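Local coordinates for protein ecdysteroid-phosphate phosphatase (Bombyx mori, PDB 3C7T) that hydrolyses phosphorylated ecdysteroids, above all ecdysone 22-phosphate, to release the active hormone, and also has protein tyrosine phosphatase activity, at residues T96-L101 / V110-E115; E137-K140 / N144-M147. All coordinates share one frame; numbering follows the deposited sequence.

Interaction 1. Residues T96-L101 / V110-E115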
loop_
_atom_site.group_PDB
_atom_site.type_symbol
_atom_site.label_atom_id
_atom_site.label_comp_id
_atom_site.label_asym_id
_atom_site.label_seq_id
_atom_site.Cartn_x
_atom_site.Cartn_y
_atom_site.Cartn_z
ATOM N N THR A 96 -8.649 -9.741 5.464
ATOM C CA THR A 96 -9.178 -8.392 5.282
ATOM C C THR A 96 -9.893 -7.959 6.568
ATOM O O THR A 96 -9.772 -6.809 7.017
ATOM C CB THR A 96 -10.083 -8.313 4.071
ATOM O OG1 THR A 96 -9.324 -8.727 2.926
ATOM C CG2 THR A 96 -10.618 -6.839 3.854
ATOM N N ALA A 97 -10.625 -8.894 7.156
ATOM C CA ALA A 97 -11.365 -8.606 8.391
ATOM C C ALA A 97 -10.401 -8.188 9.497
ATOM O O ALA A 97 -10.673 -7.222 10.234
ATOM C CB ALA A 97 -12.195 -9.842 8.800
ATOM N N GLN A 98 -9.287 -8.912 9.632
ATOM C CA GLN A 98 -8.309 -8.542 10.646
ATOM C C GLN A 98 -7.664 -7.183 10.361
ATOM O O GLN A 98 -7.549 -6.372 11.271
ATOM C CB GLN A 98 -7.229 -9.613 10.822
ATOM C CG GLN A 98 -6.310 -9.345 12.029
ATOM C CD GLN A 98 -7.082 -9.306 13.329
ATOM O OE1 GLN A 98 -7.862 -10.215 13.621
ATOM N NE2 GLN A 98 -6.885 -8.245 14.114
ATOM N N GLY A 99 -7.243 -6.929 9.113
ATOM C CA GLY A 99 -6.691 -5.609 8.762
ATOM C C GLY A 99 -7.695 -4.507 9.062
ATOM O O GLY A 99 -7.353 -3.475 9.649
ATOM N N PHE A 100 -8.960 -4.748 8.728
ATOM C CA PHE A 100 -10.007 -3.767 8.990
ATOM C C PHE A 100 -10.072 -3.457 10.505
ATOM O O PHE A 100 -10.061 -2.288 10.943
ATOM C CB PHE A 100 -11.354 -4.303 8.469
ATOM C CG PHE A 100 -12.522 -3.459 8.855
ATOM C CD1 PHE A 100 -12.806 -2.281 8.162
ATOM C CD2 PHE A 100 -13.374 -3.853 9.896
ATOM C CE1 PHE A 100 -13.880 -1.488 8.518
ATOM C CE2 PHE A 100 -14.463 -3.066 10.247
ATOM C CZ PHE A 100 -14.711 -1.881 9.550
ATOM N N LEU A 101 -10.133 -4.520 11.303
ATOM C CA LEU A 101 -10.181 -4.375 12.769
ATOM C C LEU A 101 -8.938 -3.718 13.341
ATOM O O LEU A 101 -9.020 -2.981 14.335
ATOM C CB LEU A 101 -10.448 -5.747 13.441
ATOM C CG LEU A 101 -11.831 -6.346 13.199
ATOM C CD1 LEU A 101 -11.906 -7.784 13.740
ATOM C CD2 LEU A 101 -12.933 -5.500 13.816
ATOM N N VAL A 110 -14.103 -7.843 19.902
ATOM C CA VAL A 110 -14.760 -7.827 18.585
ATOM C C VAL A 110 -14.087 -8.864 17.697
ATOM O O VAL A 110 -12.983 -8.645 17.197
ATOM C CB VAL A 110 -14.748 -6.426 17.920
ATOM C CG1 VAL A 110 -15.480 -6.463 16.566
ATOM C CG2 VAL A 110 -15.373 -5.374 18.851
ATOM N N LYS A 111 -14.771 -9.995 17.530
ATOM C CA LYS A 111 -14.195 -11.183 16.927
ATOM C C LYS A 111 -14.689 -11.363 15.506
ATOM O O LYS A 111 -15.801 -10.942 15.163
ATOM C CB LYS A 111 -14.594 -12.425 17.734
ATOM C CG LYS A 111 -14.164 -12.429 19.197
ATOM C CD LYS A 111 -12.707 -12.822 19.347
ATOM C CE LYS A 111 -12.364 -13.069 20.793
ATOM N NZ LYS A 111 -10.891 -12.953 20.993
ATOM N N ILE A 112 -13.862 -12.000 14.686
ATOM C CA ILE A 112 -14.245 -12.321 13.318
ATOM C C ILE A 112 -15.048 -13.621 13.291
ATOM O O ILE A 112 -14.543 -14.683 13.689
ATOM C CB ILE A 112 -13.015 -12.477 12.405
ATOM C CG1 ILE A 112 -12.173 -11.196 12.417
ATOM C CG2 ILE A 112 -13.455 -12.801 10.958
ATOM C CD1 ILE A 112 -10.775 -11.393 11.930
ATOM N N LYS A 113 -16.289 -13.525 12.821
ATOM C CA LYS A 113 -17.178 -14.672 12.714
ATOM C C LYS A 113 -17.110 -15.223 11.295
ATOM O O LYS A 113 -17.600 -14.587 10.359
ATOM C CB LYS A 113 -18.611 -14.253 13.049
ATOM C CG LYS A 113 -18.787 -13.719 14.488
ATOM C CD LYS A 113 -20.239 -13.370 14.786
ATOM C CE LYS A 113 -20.358 -12.154 15.711
ATOM N NZ LYS A 113 -19.433 -12.226 16.882
ATOM N N VAL A 114 -16.516 -16.405 11.146
ATOM C CA VAL A 114 -16.279 -16.991 9.826
ATOM C C VAL A 114 -17.568 -17.684 9.400
ATOM O O VAL A 114 -18.033 -18.638 10.049
ATOM C CB VAL A 114 -15.056 -17.947 9.838
ATOM C CG1 VAL A 114 -14.966 -18.774 8.543
ATOM C CG2 VAL A 114 -13.772 -17.153 10.066
ATOM N N GLU A 115 -18.153 -17.161 8.327
ATOM C CA GLU A 115 -19.478 -17.544 7.872
ATOM C C GLU A 115 -19.401 -18.087 6.445
ATOM O O GLU A 115 -19.234 -17.318 5.495
ATOM C CB GLU A 115 -20.394 -16.324 7.918
ATOM C CG GLU A 115 -21.807 -16.604 7.438
ATOM C CD GLU A 115 -22.376 -17.870 8.071
ATOM O OE1 GLU A 115 -22.533 -17.894 9.320
ATOM O OE2 GLU A 115 -22.647 -18.828 7.319
#

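Interaction 2. Residues E137-K140 / N144-M147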
loop_
_atom_site.group_PDB
_atom_site.type_symbol
_atom_site.label_atom_id
_atom_site.label_comp_id
_atom_site.label_asym_id
_atom_site.label_seq_id
_atom_site.Cartn_x
_atom_site.Cartn_y
_atom_site.Cartn_z
ATOM N N GLU A 137 -6.625 -22.875 13.202
ATOM C CA GLU A 137 -5.442 -22.491 12.407
ATOM C C GLU A 137 -5.349 -20.975 12.184
ATOM O O GLU A 137 -4.245 -20.405 12.171
ATOM C CB GLU A 137 -5.440 -23.173 11.036
ATOM C CG GLU A 137 -5.068 -24.643 11.082
ATOM C CD GLU A 137 -5.415 -25.388 9.805
ATOM O OE1 GLU A 137 -6.262 -24.891 9.033
ATOM O OE2 GLU A 137 -4.840 -26.478 9.576
ATOM N N LEU A 138 -6.507 -20.342 12.016
ATOM C CA LEU A 138 -6.609 -18.885 11.835
ATOM C C LEU A 138 -6.197 -18.143 13.114
ATOM O O LEU A 138 -5.422 -17.191 13.058
ATOM C CB LEU A 138 -8.032 -18.491 11.403
ATOM C CG LEU A 138 -8.447 -18.975 10.000
ATOM C CD1 LEU A 138 -9.935 -18.751 9.713
ATOM C CD2 LEU A 138 -7.611 -18.326 8.924
ATOM N N CYS A 139 -6.697 -18.596 14.262
ATOM C CA CYS A 139 -6.281 -18.024 15.543
ATOM C C CYS A 139 -4.772 -18.172 15.789
ATOM O O CYS A 139 -4.116 -17.217 16.242
ATOM C CB CYS A 139 -7.108 -18.613 16.685
ATOM S SG CYS A 139 -8.812 -18.008 16.676
ATOM N N LYS A 140 -4.215 -19.342 15.461
ATOM C CA LYS A 140 -2.771 -19.556 15.573
ATOM C C LYS A 140 -1.984 -18.630 14.642
ATOM O O LYS A 140 -0.870 -18.212 14.973
ATOM C CB LYS A 140 -2.373 -21.028 15.353
ATOM C CG LYS A 140 -0.849 -21.247 15.447
ATOM C CD LYS A 140 -0.441 -22.638 15.945
ATOM C CE LYS A 140 0.980 -22.592 16.547
ATOM N NZ LYS A 140 1.085 -21.775 17.791
ATOM N N ASN A 144 -8.021 -12.613 14.839
ATOM C CA ASN A 144 -8.959 -12.588 15.969
ATOM C C ASN A 144 -10.320 -13.234 15.673
ATOM O O ASN A 144 -11.355 -12.585 15.705
ATOM C CB ASN A 144 -9.128 -11.158 16.478
ATOM C CG ASN A 144 -9.656 -11.105 17.896
ATOM O OD1 ASN A 144 -9.443 -12.034 18.678
ATOM N ND2 ASN A 144 -10.335 -10.010 18.242
ATOM N N VAL A 145 -10.302 -14.530 15.404
ATOM C CA VAL A 145 -11.479 -15.255 14.959
ATOM C C VAL A 145 -12.306 -15.735 16.173
ATOM O O VAL A 145 -11.741 -16.145 17.194
ATOM C CB VAL A 145 -11.072 -16.456 14.054
ATOM C CG1 VAL A 145 -12.220 -17.439 13.876
ATOM C CG2 VAL A 145 -10.572 -15.960 12.692
ATOM N N ASP A 146 -13.627 -15.665 16.049
ATOM C CA ASP A 146 -14.536 -16.148 17.090
ATOM C C ASP A 146 -14.573 -17.686 17.115
ATOM O O ASP A 146 -15.112 -18.311 16.206
ATOM C CB ASP A 146 -15.945 -15.585 16.841
ATOM C CG ASP A 146 -16.861 -15.714 18.048
ATOM O OD1 ASP A 146 -16.554 -16.498 18.979
ATOM O OD2 ASP A 146 -17.898 -15.015 18.054
ATOM N N MET A 147 -14.018 -18.279 18.173
ATOM C CA MET A 147 -13.947 -19.749 18.327
ATOM C C MET A 147 -15.296 -20.416 18.626
ATOM O O MET A 147 -15.504 -21.594 18.322
ATOM C CB MET A 147 -12.963 -20.113 19.447
ATOM C CG MET A 147 -11.504 -19.917 19.088
ATOM S SD MET A 147 -11.108 -20.840 17.599
ATOM C CE MET A 147 -9.453 -21.370 18.038
#

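Interaction 1. Residues T96-L101 / V110-E115
Ile112 meets Ala97, Gln98 and Leu101 where helix 91-104 packs on strand 112-114, the second half of a beta-alpha-beta crossover that starts at strand 84-87 in the histidine phosphatase domain. Segments 96-101 and 112-114 run almost antiparallel, at 166°, with the axes of these short pieces 9.8 Å apart at closest approach. The isoleucine fills the tight part of the interface. Its CG1 is anti to the carbonyl carbon (chi1 -58°), which turns the longer branch to the helix: CD1 lies 3.8 Å from Ala97 CB, while CG1 takes Leu101 CD1 at 3.7 Å. CG2 also touches Ala97 CB, so the small alanine is met by both branches. Replacing Ile112 with an alanine would probably open a gap beside Ala97 and leave Leu101 CD1 without its neighbour. Ala97 also touches Ile190 of strand 187-191, and Leu101 touches Val85 of strand 84-87; both are buried. Toward the partly exposed side the fit is looser. There Val110 offers one methyl, CG1, to Leu101 CD2, and Gln98, bent at chi2, crosses Ile112 at about a right angle. The amide oxygen of Gln98 accepts a hydrogen bond from Asn144 N, and that same OE1 rests 3.6 Å from Ile112 CD1.

Interaction 2. Residues E137-K140 / N144-M147
With SG anti to the carbonyl carbon (chi1 -72°), Cys139 directs its sulfur from the helix to the chain that returns past it, and Met147, bent at both chi2 (-56°) and chi3 (-143°), folds its thioether back to meet that sulfur. The methyl CE of Met147 lies 3.7 Å from Cys139 SG and also touches Cys139 CB, while SD of the methionine comes to 3.8 Å from the same SG. Val145, two residues earlier, meets the same sulfur: its CB is 3.8 Å from Cys139 SG and its carbonyl O 3.5 Å. No hydrogen bond links the two segments. This is a short helix packing against the loop that follows it, in the histidine phosphatase domain: helix 135-140 ends, three residues turn the chain back alongside the helix, and 144-147 runs past the last helical turn without regular structure of its own. Deeper in, the packing is purely aliphatic. Leu138 and Val145 both point across the contact and are buried; the valine methyl CG2 sits 3.8 Å from Leu138 CB and a little farther from CD1. Leu138 also touches Leu91, and Val145 touches Val94, so this inner pair rests on helix 91-104. On the outer side Met147 is exposed and also touches Pro135 and Ile136.

How the interactions relate
The two interactions come in series along the chain, interaction 1 closing before interaction 2 opens, and their centres lie about 10 Å apart. Strand 112-114, outermost in the mixed sheet of this chain, takes part in both surroundings: it packs on helix 91-104 through Ile112, and 144-147 bonds to its backbone, with Ile112 O 2.7 Å from Asp146 N. Gln98 adds a side-chain tie to 144-147. Helix 91-104 is shared as well, since it also receives Leu138 and Val145. Interaction 1 packs a helix on the sheet, the side chain of Ala97 being about 9 Å from that of the phosphohistidine residue His12, whereas interaction 2, away from the active site, packs helix 135-140 against the loop bonded to the edge strand.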